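Local coordinates for protein aclacinomycin-N/aclacinomycin-A oxidase (Streptomyces galilaeus, PDB 2IPI) that oxidises the terminal sugar of aclacinomycins in two successive oxygen-dependent steps, from aclacinomycin N to A and on to Y, using a bicovalently bound FAD, at residues V58-H63 against A102-S107; W140-P145 against L241-T246; L249-T254 against V337-E342; T413-S418 against R461-F466. All coordinates share one frame; numbering follows the deposited sequence.

Contact 1: V58-H63 against A102-S107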
loop_
_atom_site.group_PDB
_atom_site.type_symbol
_atom_site.label_atom_id
_atom_site.label_comp_id
_atom_site.label_asym_id
_atom_site.label_seq_id
_atom_site.Cartn_x
_atom_site.Cartn_y
_atom_site.Cartn_z
ATOM N N VAL A 58 26.147 1.598 10.333
ATOM C CA VAL A 58 26.564 1.417 8.941
ATOM C C VAL A 58 25.381 1.306 8.001
ATOM O O VAL A 58 24.311 0.832 8.396
ATOM C CB VAL A 58 27.435 0.144 8.805
ATOM C CG1 VAL A 58 26.611 -1.121 8.992
ATOM C CG2 VAL A 58 28.126 0.111 7.445
ATOM N N VAL A 59 25.547 1.725 6.746
ATOM C CA VAL A 59 24.598 1.388 5.702
ATOM C C VAL A 59 25.303 0.647 4.551
ATOM O O VAL A 59 26.285 1.141 4.005
ATOM C CB VAL A 59 23.874 2.614 5.101
ATOM C CG1 VAL A 59 22.654 2.119 4.333
ATOM C CG2 VAL A 59 23.510 3.625 6.168
ATOM N N TYR A 60 24.829 -0.528 4.162
ATOM C CA TYR A 60 25.432 -1.294 3.077
ATOM C C TYR A 60 24.652 -1.034 1.785
ATOM O O TYR A 60 23.447 -1.270 1.741
ATOM C CB TYR A 60 25.431 -2.808 3.273
ATOM C CG TYR A 60 26.329 -3.323 4.371
ATOM C CD1 TYR A 60 27.688 -3.523 4.196
ATOM C CD2 TYR A 60 25.766 -3.607 5.616
ATOM C CE1 TYR A 60 28.487 -3.996 5.227
ATOM C CE2 TYR A 60 26.563 -4.079 6.638
ATOM C CZ TYR A 60 27.911 -4.274 6.444
ATOM O OH TYR A 60 28.634 -4.747 7.522
ATOM N N VAL A 61 25.389 -0.568 0.785
ATOM C CA VAL A 61 24.746 -0.332 -0.514
ATOM C C VAL A 61 25.069 -1.479 -1.468
ATOM O O VAL A 61 26.185 -1.490 -2.010
ATOM C CB VAL A 61 25.154 1.046 -1.052
ATOM C CG1 VAL A 61 24.467 1.319 -2.374
ATOM C CG2 VAL A 61 24.775 2.113 -0.027
ATOM N N VAL A 62 24.098 -2.363 -1.610
ATOM C CA VAL A 62 24.133 -3.618 -2.337
ATOM C C VAL A 62 23.798 -3.486 -3.834
ATOM O O VAL A 62 23.016 -2.615 -4.256
ATOM C CB VAL A 62 23.143 -4.658 -1.762
ATOM C CG1 VAL A 62 23.576 -5.166 -0.395
ATOM C CG2 VAL A 62 21.735 -4.092 -1.679
ATOM N N HIS A 63 24.385 -4.384 -4.615
ATOM C CA HIS A 63 24.226 -4.418 -6.073
ATOM C C HIS A 63 23.896 -5.824 -6.548
ATOM O O HIS A 63 23.514 -6.036 -7.710
ATOM C CB HIS A 63 25.492 -3.913 -6.764
ATOM C CG HIS A 63 25.989 -2.609 -6.216
ATOM N ND1 HIS A 63 26.837 -2.497 -5.128
ATOM C CD2 HIS A 63 25.739 -1.346 -6.619
ATOM C CE1 HIS A 63 27.086 -1.230 -4.876
ATOM N NE2 HIS A 63 26.439 -0.501 -5.772
ATOM N N ALA A 102 22.181 -1.770 11.424
ATOM C CA ALA A 102 22.530 -2.101 10.055
ATOM C C ALA A 102 21.429 -1.778 9.060
ATOM O O ALA A 102 20.307 -2.311 9.160
ATOM C CB ALA A 102 22.851 -3.594 10.046
ATOM N N VAL A 103 21.691 -0.953 8.043
ATOM C CA VAL A 103 20.618 -0.746 7.055
ATOM C C VAL A 103 21.086 -1.141 5.663
ATOM O O VAL A 103 22.088 -0.653 5.134
ATOM C CB VAL A 103 20.117 0.713 7.047
ATOM C CG1 VAL A 103 21.243 1.630 7.472
ATOM C CG2 VAL A 103 19.565 1.133 5.693
ATOM N N ILE A 104 20.368 -2.072 5.071
ATOM C CA ILE A 104 20.756 -2.501 3.716
ATOM C C ILE A 104 19.823 -1.814 2.724
ATOM O O ILE A 104 18.614 -2.038 2.753
ATOM C CB ILE A 104 20.728 -4.024 3.566
ATOM C CG1 ILE A 104 19.376 -4.698 3.756
ATOM C CG2 ILE A 104 21.725 -4.659 4.550
ATOM C CD1 ILE A 104 19.184 -5.141 5.193
ATOM N N ASP A 105 20.422 -0.982 1.904
ATOM C CA ASP A 105 19.766 -0.132 0.928
ATOM C C ASP A 105 19.896 -0.712 -0.484
ATOM O O ASP A 105 21.004 -0.948 -0.976
ATOM C CB ASP A 105 20.374 1.271 0.936
ATOM C CG ASP A 105 19.470 2.256 0.197
ATOM O OD1 ASP A 105 19.174 3.316 0.773
ATOM O OD2 ASP A 105 19.051 1.972 -0.940
ATOM N N MET A 106 18.747 -0.967 -1.089
ATOM C CA MET A 106 18.659 -1.720 -2.335
ATOM C C MET A 106 18.436 -0.809 -3.540
ATOM O O MET A 106 18.172 -1.312 -4.626
ATOM C CB MET A 106 17.508 -2.728 -2.259
ATOM C CG MET A 106 17.322 -3.307 -0.852
ATOM S SD MET A 106 18.044 -4.957 -0.750
ATOM C CE MET A 106 19.321 -4.698 0.467
ATOM N N SER A 107 18.516 0.481 -3.312
ATOM C CA SER A 107 18.117 1.488 -4.299
ATOM C C SER A 107 18.970 1.467 -5.557
ATOM O O SER A 107 18.562 2.033 -6.578
ATOM C CB SER A 107 18.184 2.869 -3.646
ATOM O OG SER A 107 19.533 3.198 -3.343
HETATM O O HOH W 1 21.598 -0.568 -3.464
#
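Val-62, Val-103 and Asp-105 bury the most surface where parallel strands 58-61 and 102-105 pair in the mixed sheet of the FAD-binding PCMH-type domain. A beta-alpha-beta crossover through helix 65-78 leads from strand 58-61 to strand 82-85, and 102-105 lies between those two. Val-103 is held through both backbone polar atoms: its N donates to Val-58 O (3.2 Å) and its O accepts from Tyr-60 N (2.9 Å). Its CG1 presses on Val-59 CG2 at 3.3 Å, tighter than usual van der Waals contact, and its chi1 of 29° is far from staggered, which suggests strain. Asp-105 continues the ladder, its N donating to Tyr-60 O at 3.0 Å. Its carboxylate turns to partners outside 58-63: OD2 takes Ser-107 N nearly along the C-O axis, closing an Asx turn, and Ser-107 OG from above the carboxylate plane, while OD1 forms a salt bridge with Arg-46. Past the strands the pairing fades: the bond from Val-62 N to Asp-105 O is weak, and a water donates to both Val-62 O and Asp-105 O. Met-106, bent at chi2 and chi3, swings its end back across the gap, and its CE meets Val-62 CG2 at 3.3 Å.

Contact 2: W140-P145 against L241-T246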
loop_
_atom_site.group_PDB
_atom_site.type_symbol
_atom_site.label_atom_id
_atom_site.label_comp_id
_atom_site.label_asym_id
_atom_site.label_seq_id
_atom_site.Cartn_x
_atom_site.Cartn_y
_atom_site.Cartn_z
ATOM N N TRP A 140 6.419 -3.936 -23.951
ATOM C CA TRP A 140 5.421 -4.970 -24.187
ATOM C C TRP A 140 3.990 -4.461 -24.138
ATOM O O TRP A 140 3.066 -5.217 -24.452
ATOM C CB TRP A 140 5.578 -6.121 -23.156
ATOM C CG TRP A 140 6.955 -6.699 -23.114
ATOM C CD1 TRP A 140 7.470 -7.621 -23.996
ATOM C CD2 TRP A 140 7.997 -6.419 -22.174
ATOM N NE1 TRP A 140 8.770 -7.923 -23.649
ATOM C CE2 TRP A 140 9.119 -7.204 -22.538
ATOM C CE3 TRP A 140 8.122 -5.595 -21.054
ATOM C CZ2 TRP A 140 10.315 -7.177 -21.829
ATOM C CZ3 TRP A 140 9.312 -5.567 -20.351
ATOM C CH2 TRP A 140 10.408 -6.358 -20.737
ATOM N N GLY A 141 3.705 -3.233 -23.728
ATOM C CA GLY A 141 2.325 -2.754 -23.700
ATOM C C GLY A 141 1.496 -3.268 -22.558
ATOM O O GLY A 141 0.265 -3.374 -22.517
ATOM N N VAL A 142 2.183 -3.657 -21.487
ATOM C CA VAL A 142 1.509 -4.358 -20.392
ATOM C C VAL A 142 1.713 -3.607 -19.085
ATOM O O VAL A 142 2.381 -2.567 -19.117
ATOM C CB VAL A 142 2.102 -5.769 -20.429
ATOM C CG1 VAL A 142 1.619 -6.664 -19.344
ATOM C CG2 VAL A 142 1.762 -6.457 -21.765
ATOM N N THR A 143 1.179 -4.064 -17.951
ATOM C CA THR A 143 1.428 -3.495 -16.631
ATOM C C THR A 143 1.116 -4.480 -15.502
ATOM O O THR A 143 0.701 -5.600 -15.757
ATOM C CB THR A 143 0.565 -2.243 -16.378
ATOM O OG1 THR A 143 0.351 -1.530 -17.602
ATOM C CG2 THR A 143 1.281 -1.289 -15.447
ATOM N N ILE A 144 1.266 -4.022 -14.262
ATOM C CA ILE A 144 0.783 -4.679 -13.064
ATOM C C ILE A 144 -0.148 -3.745 -12.288
ATOM O O ILE A 144 0.055 -2.523 -12.295
ATOM C CB ILE A 144 1.936 -5.132 -12.154
ATOM C CG1 ILE A 144 3.005 -4.086 -11.840
ATOM C CG2 ILE A 144 2.560 -6.406 -12.723
ATOM C CD1 ILE A 144 4.023 -4.563 -10.819
ATOM N N PRO A 145 -1.180 -4.272 -11.634
ATOM C CA PRO A 145 -2.071 -3.424 -10.821
ATOM C C PRO A 145 -1.469 -2.991 -9.487
ATOM O O PRO A 145 -1.932 -3.392 -8.416
ATOM C CB PRO A 145 -3.278 -4.337 -10.565
ATOM C CG PRO A 145 -2.752 -5.721 -10.704
ATOM C CD PRO A 145 -1.599 -5.679 -11.647
ATOM N N LEU A 241 0.877 -10.626 -18.964
ATOM C CA LEU A 241 0.369 -9.808 -17.852
ATOM C C LEU A 241 -0.675 -8.850 -18.444
ATOM O O LEU A 241 -0.677 -8.681 -19.673
ATOM C CB LEU A 241 1.444 -9.043 -17.111
ATOM C CG LEU A 241 2.614 -9.658 -16.377
ATOM C CD1 LEU A 241 3.760 -8.678 -16.223
ATOM C CD2 LEU A 241 2.094 -10.074 -15.009
ATOM N N PRO A 242 -1.530 -8.222 -17.654
ATOM C CA PRO A 242 -2.565 -7.339 -18.214
ATOM C C PRO A 242 -1.971 -6.219 -19.052
ATOM O O PRO A 242 -0.919 -5.645 -18.769
ATOM C CB PRO A 242 -3.256 -6.779 -16.966
ATOM C CG PRO A 242 -3.079 -7.906 -15.978
ATOM C CD PRO A 242 -1.611 -8.255 -16.169
ATOM N N LYS A 243 -2.716 -5.898 -20.119
ATOM C CA LYS A 243 -2.369 -4.822 -21.017
ATOM C C LYS A 243 -2.816 -3.461 -20.503
ATOM O O LYS A 243 -3.920 -3.342 -19.984
ATOM C CB LYS A 243 -3.019 -5.033 -22.395
ATOM C CG LYS A 243 -1.970 -5.088 -23.501
ATOM C CD LYS A 243 -1.313 -6.463 -23.506
ATOM C CE LYS A 243 -1.881 -7.316 -24.638
ATOM N NZ LYS A 243 -1.021 -7.187 -25.853
ATOM N N ALA A 244 -1.965 -2.457 -20.668
ATOM C CA ALA A 244 -2.295 -1.106 -20.241
ATOM C C ALA A 244 -3.556 -0.611 -20.946
ATOM O O ALA A 244 -3.843 -1.040 -22.061
ATOM C CB ALA A 244 -1.139 -0.138 -20.477
ATOM N N PRO A 245 -4.314 0.263 -20.286
ATOM C CA PRO A 245 -5.481 0.896 -20.906
ATOM C C PRO A 245 -5.086 1.701 -22.133
ATOM O O PRO A 245 -3.950 2.146 -22.243
ATOM C CB PRO A 245 -5.996 1.863 -19.831
ATOM C CG PRO A 245 -5.560 1.179 -18.573
ATOM C CD PRO A 245 -4.155 0.694 -18.893
ATOM N N THR A 246 -6.046 1.883 -23.025
ATOM C CA THR A 246 -5.851 2.694 -24.231
ATOM C C THR A 246 -5.422 4.109 -23.874
ATOM O O THR A 246 -4.542 4.735 -24.456
ATOM C CB THR A 246 -7.150 2.754 -25.059
ATOM O OG1 THR A 246 -7.526 1.453 -25.485
ATOM C CG2 THR A 246 -6.888 3.599 -26.305
#
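Val-142 lies against Lys-243 in a single backbone bridge, their CA atoms 4.0 Å apart, where two loops cross. Ala-244 N donates to Gly-141 O at 3.0 Å with an N-H...O angle of 157°, the donor tilted out of the carbonyl plane. Thr-143 N donates to Pro-242 O, but that oxygen is modelled too near Val-142 CG1 for the length to be trusted. Between these bonds Val-142 holds CG1 anti to its backbone N (chi1 177°), and CG1, whose exact position is therefore doubtful, meets Leu-241 CB at 3.3 Å. Its other branch, CG2, meets the aliphatic part of Lys-243, with CD 3.5 Å away; CG of the same lysine lies 3.0 Å from Gly-141 O. On the far side of the bridge Thr-143 OG1 rests 3.5 Å from Ala-244 CB. Further out, Gly-141, first past helix 129-140 to leave helical angles, has positive phi (77°) and turns the chain into the crossing. Arg-169 NH1 bonds to Lys-243 O, and Trp-344 packs on Thr-143 and Ala-244. The joint thus ties the loop after helix 129-140 to the one leading into strand 248-256 by peptide groups and aliphatic carbon: the lysine contributes methylenes, and no salt bridge crosses.

Contact 3: L249-T254 against V337-E342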
loop_
_atom_site.group_PDB
_atom_site.type_symbol
_atom_site.label_atom_id
_atom_site.label_comp_id
_atom_site.label_asym_id
_atom_site.label_seq_id
_atom_site.Cartn_x
_atom_site.Cartn_y
_atom_site.Cartn_z
ATOM N N LEU A 249 -9.208 8.494 -18.997
ATOM C CA LEU A 249 -10.190 9.579 -18.908
ATOM C C LEU A 249 -10.406 9.961 -17.438
ATOM O O LEU A 249 -10.729 9.099 -16.624
ATOM C CB LEU A 249 -11.515 9.184 -19.547
ATOM C CG LEU A 249 -12.739 10.042 -19.221
ATOM C CD1 LEU A 249 -12.483 11.522 -19.458
ATOM C CD2 LEU A 249 -13.946 9.592 -20.041
ATOM N N ARG A 250 -10.238 11.239 -17.113
ATOM C CA ARG A 250 -10.370 11.692 -15.738
ATOM C C ARG A 250 -11.427 12.774 -15.543
ATOM O O ARG A 250 -11.544 13.724 -16.325
ATOM C CB ARG A 250 -9.015 12.234 -15.250
ATOM C CG ARG A 250 -8.903 12.257 -13.732
ATOM C CD ARG A 250 -7.573 12.874 -13.306
ATOM N NE ARG A 250 -6.434 12.106 -13.809
ATOM C CZ ARG A 250 -5.914 11.047 -13.199
ATOM N NH1 ARG A 250 -6.404 10.592 -12.052
ATOM N NH2 ARG A 250 -4.874 10.421 -13.747
ATOM N N HIS A 251 -12.211 12.630 -14.471
ATOM C CA HIS A 251 -13.069 13.691 -13.973
ATOM C C HIS A 251 -12.648 14.011 -12.532
ATOM O O HIS A 251 -12.641 13.114 -11.687
ATOM C CB HIS A 251 -14.559 13.371 -13.919
ATOM C CG HIS A 251 -15.218 13.009 -15.209
ATOM N ND1 HIS A 251 -16.577 12.873 -15.340
ATOM C CD2 HIS A 251 -14.698 12.746 -16.426
ATOM C CE1 HIS A 251 -16.869 12.535 -16.589
ATOM N NE2 HIS A 251 -15.737 12.460 -17.273
ATOM N N ILE A 252 -12.305 15.260 -12.266
ATOM C CA ILE A 252 -12.184 15.751 -10.898
ATOM C C ILE A 252 -13.400 16.625 -10.578
ATOM O O ILE A 252 -13.620 17.642 -11.238
ATOM C CB ILE A 252 -10.875 16.520 -10.660
ATOM C CG1 ILE A 252 -10.867 17.328 -9.363
ATOM C CG2 ILE A 252 -10.527 17.396 -11.854
ATOM C CD1 ILE A 252 -10.242 18.702 -9.450
ATOM N N VAL A 253 -14.158 16.170 -9.602
ATOM C CA VAL A 253 -15.377 16.754 -9.078
ATOM C C VAL A 253 -15.086 17.399 -7.725
ATOM O O VAL A 253 -14.597 16.725 -6.811
ATOM C CB VAL A 253 -16.456 15.667 -8.914
ATOM C CG1 VAL A 253 -17.823 16.256 -8.593
ATOM C CG2 VAL A 253 -16.543 14.809 -10.171
ATOM N N THR A 254 -15.361 18.688 -7.557
ATOM C CA THR A 254 -15.047 19.366 -6.304
ATOM C C THR A 254 -16.245 20.110 -5.725
ATOM O O THR A 254 -17.009 20.752 -6.458
ATOM C CB THR A 254 -13.902 20.381 -6.492
ATOM O OG1 THR A 254 -12.655 19.792 -6.105
ATOM C CG2 THR A 254 -14.133 21.579 -5.581
ATOM N N VAL A 337 -16.742 20.231 -12.316
ATOM C CA VAL A 337 -16.246 19.034 -12.987
ATOM C C VAL A 337 -15.133 19.389 -13.959
ATOM O O VAL A 337 -15.350 20.178 -14.877
ATOM C CB VAL A 337 -17.342 18.285 -13.771
ATOM C CG1 VAL A 337 -16.800 16.920 -14.193
ATOM C CG2 VAL A 337 -18.616 18.153 -12.960
ATOM N N GLN A 338 -13.953 18.821 -13.767
ATOM C CA GLN A 338 -12.872 18.969 -14.735
ATOM C C GLN A 338 -12.607 17.621 -15.393
ATOM O O GLN A 338 -12.431 16.611 -14.724
ATOM C CB GLN A 338 -11.625 19.567 -14.075
ATOM C CG GLN A 338 -11.886 21.025 -13.708
ATOM C CD GLN A 338 -11.356 21.456 -12.355
ATOM O OE1 GLN A 338 -10.315 22.108 -12.245
ATOM N NE2 GLN A 338 -12.058 21.107 -11.287
ATOM N N ARG A 339 -12.622 17.643 -16.724
ATOM C CA ARG A 339 -12.469 16.428 -17.512
ATOM C C ARG A 339 -11.202 16.489 -18.358
ATOM O O ARG A 339 -10.724 17.548 -18.761
ATOM C CB ARG A 339 -13.680 16.189 -18.406
ATOM C CG ARG A 339 -15.029 16.282 -17.687
ATOM C CD ARG A 339 -16.122 16.412 -18.739
ATOM N NE ARG A 339 -17.404 15.909 -18.269
ATOM C CZ ARG A 339 -18.359 16.682 -17.771
ATOM N NH1 ARG A 339 -18.164 17.991 -17.678
ATOM N NH2 ARG A 339 -19.501 16.134 -17.371
ATOM N N SER A 340 -10.629 15.318 -18.626
ATOM C CA SER A 340 -9.428 15.270 -19.454
ATOM C C SER A 340 -9.146 13.836 -19.890
ATOM O O SER A 340 -9.420 12.901 -19.132
ATOM C CB SER A 340 -8.223 15.860 -18.723
ATOM O OG SER A 340 -8.155 15.405 -17.382
ATOM N N THR A 341 -8.612 13.702 -21.102
ATOM C CA THR A 341 -8.192 12.382 -21.575
ATOM C C THR A 341 -6.706 12.452 -21.951
ATOM O O THR A 341 -6.315 13.222 -22.831
ATOM C CB THR A 341 -8.994 11.847 -22.761
ATOM O OG1 THR A 341 -8.305 10.719 -23.336
ATOM C CG2 THR A 341 -9.079 12.883 -23.872
ATOM N N GLU A 342 -5.919 11.643 -21.245
ATOM C CA GLU A 342 -4.481 11.643 -21.405
ATOM C C GLU A 342 -3.933 10.248 -21.684
ATOM O O GLU A 342 -4.588 9.255 -21.417
ATOM C CB GLU A 342 -3.862 12.245 -20.128
ATOM C CG GLU A 342 -3.944 13.763 -20.119
ATOM C CD GLU A 342 -2.717 14.483 -20.631
ATOM O OE1 GLU A 342 -2.246 14.288 -21.769
ATOM O OE2 GLU A 342 -2.181 15.334 -19.883
HETATM O O HOH W 2 -14.029 20.281 -10.013
#
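Arg-250 with Ser-340 and Ile-252 with Gln-338 are the hydrogen-bonded pairs of an antiparallel ladder at the border of the seven-stranded antiparallel sheet, where strand 336-342 is outermost within the chain and 248-256 lies next to it. The strand directions are 168° apart. Four backbone bonds hold the ladder: Arg-250 N to Ser-340 O (2.7 Å) and Ser-340 N to Arg-250 O (2.9 Å), then Ile-252 N to Gln-338 O and Gln-338 N to Ile-252 O. Leu-249, His-251, Arg-339 and Val-337 share the face on which helix 316-327 packs. Here CG of Arg-339 sits over one face of the His-251 ring, offset toward the rim and 4.0 Å from the centroid, a CH-pi contact. The chain of Arg-339 then runs extended from CG to NE, and its guanidinium stands 68° from the ring plane with CG1 of Val-337 over its centre. At the edge of the ring, in plane, comes CD1 of Leu-249. Glu-317 of the helix fixes the imidazole by accepting from NE2 through OE2, and its OE1 makes a long, weak ion pair with Arg-339 NE. On the opposite face Arg-250 reaches Asp-306, again as a long, weak ion pair. Ile-252 and Gln-338 lie side by side there, pointing the same way. Ile-252 chi1, 166°, puts CG1 anti to the backbone N and leaves CG2 between N and the carbonyl carbon, where it meets Gln-338 CB at 3.3 Å; farther out, CD1 of Ile-252 meets NE2 of Gln-338 at 3.5 Å.

Contact 4: T413-S418 against R461-F466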
loop_
_atom_site.group_PDB
_atom_site.type_symbol
_atom_site.label_atom_id
_atom_site.label_comp_id
_atom_site.label_asym_id
_atom_site.label_seq_id
_atom_site.Cartn_x
_atom_site.Cartn_y
_atom_site.Cartn_z
ATOM N N THR A 413 -2.955 -12.007 1.470
ATOM C CA THR A 413 -3.868 -10.877 1.525
ATOM C C THR A 413 -5.292 -11.424 1.693
ATOM O O THR A 413 -5.916 -11.889 0.728
ATOM C CB THR A 413 -3.857 -9.945 0.308
ATOM O OG1 THR A 413 -4.459 -10.575 -0.815
ATOM C CG2 THR A 413 -2.435 -9.624 -0.080
ATOM N N ALA A 414 -5.723 -11.362 2.947
ATOM C CA ALA A 414 -6.975 -11.993 3.338
ATOM C C ALA A 414 -8.199 -11.192 2.925
ATOM O O ALA A 414 -9.225 -11.758 2.554
ATOM C CB ALA A 414 -6.990 -12.202 4.849
ATOM N N GLN A 415 -8.104 -9.876 2.991
ATOM C CA GLN A 415 -9.288 -9.038 2.805
ATOM C C GLN A 415 -9.854 -9.155 1.404
ATOM O O GLN A 415 -9.528 -8.390 0.512
ATOM C CB GLN A 415 -8.918 -7.589 3.142
ATOM C CG GLN A 415 -8.671 -7.369 4.626
ATOM C CD GLN A 415 -7.228 -7.548 5.045
ATOM O OE1 GLN A 415 -6.882 -7.384 6.226
ATOM N NE2 GLN A 415 -6.347 -7.874 4.096
ATOM N N ARG A 416 -10.730 -10.139 1.183
ATOM C CA ARG A 416 -11.260 -10.334 -0.166
ATOM C C ARG A 416 -12.763 -10.139 -0.242
ATOM O O ARG A 416 -13.423 -10.788 -1.050
ATOM C CB ARG A 416 -10.850 -11.725 -0.685
ATOM C CG ARG A 416 -9.335 -11.883 -0.731
ATOM C CD ARG A 416 -8.666 -11.022 -1.800
ATOM N NE ARG A 416 -7.270 -11.440 -1.970
ATOM C CZ ARG A 416 -6.586 -11.336 -3.109
ATOM N NH1 ARG A 416 -7.165 -10.825 -4.181
ATOM N NH2 ARG A 416 -5.321 -11.751 -3.152
ATOM N N ASP A 417 -13.346 -9.243 0.558
ATOM C CA ASP A 417 -14.797 -9.004 0.385
ATOM C C ASP A 417 -15.124 -7.622 0.964
ATOM O O ASP A 417 -16.064 -7.483 1.740
ATOM C CB ASP A 417 -15.636 -10.103 1.002
ATOM C CG ASP A 417 -17.136 -9.991 0.859
ATOM O OD1 ASP A 417 -17.859 -10.123 1.873
ATOM O OD2 ASP A 417 -17.667 -9.760 -0.249
ATOM N N SER A 418 -14.312 -6.655 0.544
ATOM C CA SER A 418 -14.491 -5.254 0.886
ATOM C C SER A 418 -14.854 -4.441 -0.360
ATOM O O SER A 418 -14.486 -4.806 -1.480
ATOM C CB SER A 418 -13.252 -4.678 1.566
ATOM O OG SER A 418 -13.076 -5.270 2.850
ATOM N N ARG A 461 -19.113 -5.602 9.043
ATOM C CA ARG A 461 -19.011 -4.249 8.531
ATOM C C ARG A 461 -17.630 -3.863 8.020
ATOM O O ARG A 461 -17.578 -3.023 7.120
ATOM C CB ARG A 461 -19.437 -3.236 9.615
ATOM C CG ARG A 461 -20.965 -3.236 9.779
ATOM C CD ARG A 461 -21.428 -1.865 10.258
ATOM N NE ARG A 461 -21.831 -0.981 9.172
ATOM C CZ ARG A 461 -22.953 -1.012 8.474
ATOM N NH1 ARG A 461 -23.872 -1.928 8.726
ATOM N NH2 ARG A 461 -23.127 -0.102 7.510
ATOM N N THR A 462 -16.567 -4.436 8.564
ATOM C CA THR A 462 -15.215 -4.144 8.120
ATOM C C THR A 462 -14.397 -5.438 7.978
ATOM O O THR A 462 -14.891 -6.503 8.314
ATOM C CB THR A 462 -14.426 -3.198 9.042
ATOM O OG1 THR A 462 -13.685 -3.934 10.029
ATOM C CG2 THR A 462 -15.363 -2.264 9.795
ATOM N N GLU A 463 -13.174 -5.318 7.488
ATOM C CA GLU A 463 -12.245 -6.437 7.345
ATOM C C GLU A 463 -10.862 -6.055 7.857
ATOM O O GLU A 463 -9.823 -6.495 7.354
ATOM C CB GLU A 463 -12.159 -6.859 5.877
ATOM C CG GLU A 463 -13.106 -7.966 5.503
ATOM C CD GLU A 463 -12.769 -8.721 4.239
ATOM O OE1 GLU A 463 -12.683 -9.967 4.329
ATOM O OE2 GLU A 463 -12.583 -8.089 3.184
ATOM N N GLY A 464 -10.839 -5.194 8.875
ATOM C CA GLY A 464 -9.581 -4.834 9.510
ATOM C C GLY A 464 -8.870 -3.714 8.795
ATOM O O GLY A 464 -9.460 -2.807 8.203
ATOM N N THR A 465 -7.530 -3.764 8.837
ATOM C CA THR A 465 -6.804 -2.719 8.084
ATOM C C THR A 465 -5.696 -3.361 7.258
ATOM O O THR A 465 -5.655 -4.594 7.233
ATOM C CB THR A 465 -6.358 -1.593 9.020
ATOM O OG1 THR A 465 -5.589 -0.641 8.273
ATOM C CG2 THR A 465 -5.490 -2.080 10.160
ATOM N N PHE A 466 -4.871 -2.597 6.576
ATOM C CA PHE A 466 -3.927 -2.993 5.531
ATOM C C PHE A 466 -2.487 -2.982 5.994
ATOM O O PHE A 466 -2.061 -1.956 6.524
ATOM C CB PHE A 466 -4.104 -1.990 4.385
ATOM C CG PHE A 466 -3.262 -2.150 3.143
ATOM C CD1 PHE A 466 -3.022 -3.397 2.592
ATOM C CD2 PHE A 466 -2.708 -1.039 2.536
ATOM C CE1 PHE A 466 -2.250 -3.525 1.452
ATOM C CE2 PHE A 466 -1.941 -1.150 1.390
ATOM C CZ PHE A 466 -1.717 -2.397 0.844
#
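Glu-463 and Gln-415 run alongside one another, pointing opposite ways, with carboxylate and amide planes 78° apart. Two donors reach one oxygen of the carboxylate: Ser-418 OG meets OE2 at 2.9 Å on its anti lone pair, and Asp-417 N meets OE2 at 3.0 Å from the syn side, 29° out of the plane. The other oxygen, OE1, forms a salt bridge with Lys-492, so this buried acid is probably ionised. The flank of Gln-415 packs beside it, CB 3.7 Å from Glu-463 OE2 and CG 3.1 Å from Glu-463 O. Glu-463 is extended beyond CG (chi2 -161°), which sets CD 3.8 Å from Asp-417 N. Gln-415 is the centre of an inverse gamma turn, and the carboxylate of Asp-417 stays apart from that of Glu-463 (OD1 to OE1 5.7 Å) and pairs with Arg-369. CB of Arg-416 points away from the 461-466 segment, and NH1 forms a salt bridge with Asp-175. Tyr-367 of strand 360-368 touches Gln-415, Ser-418, Glu-463 and Phe-466, and its backbone bonds to Glu-463 and Gly-464. The 413-418 loop leads straight into strand 420-428, while the 461-466 loop bonds through Thr-465 to Leu-489 of helix 486-491 and delivers Phe-466 to the FAD.

Overall arrangement
The four contacts follow one another along the chain without interlocking, and they differ in how near they come to the flavin. Contact 1 and contact 4 lie on opposite sides of the chain's centre, 34 Å apart between centres, yet both come near FAD: the side chain of Met-106 is about 5 Å from it, and Phe-466 touches it. Phe-466 also meets the proton acceptor Tyr-469 edge-to-face. Contact 2 is more remote, with the Ile-144 side chain about 11 Å from FAD; its second segment adjoins contact 3 in sequence, their centres 22 Å apart. In contact 3, the Arg-250 side chain lies about 11 Å from that of the other proton acceptor, Tyr-397, and from the bound aclacinomycin ligand.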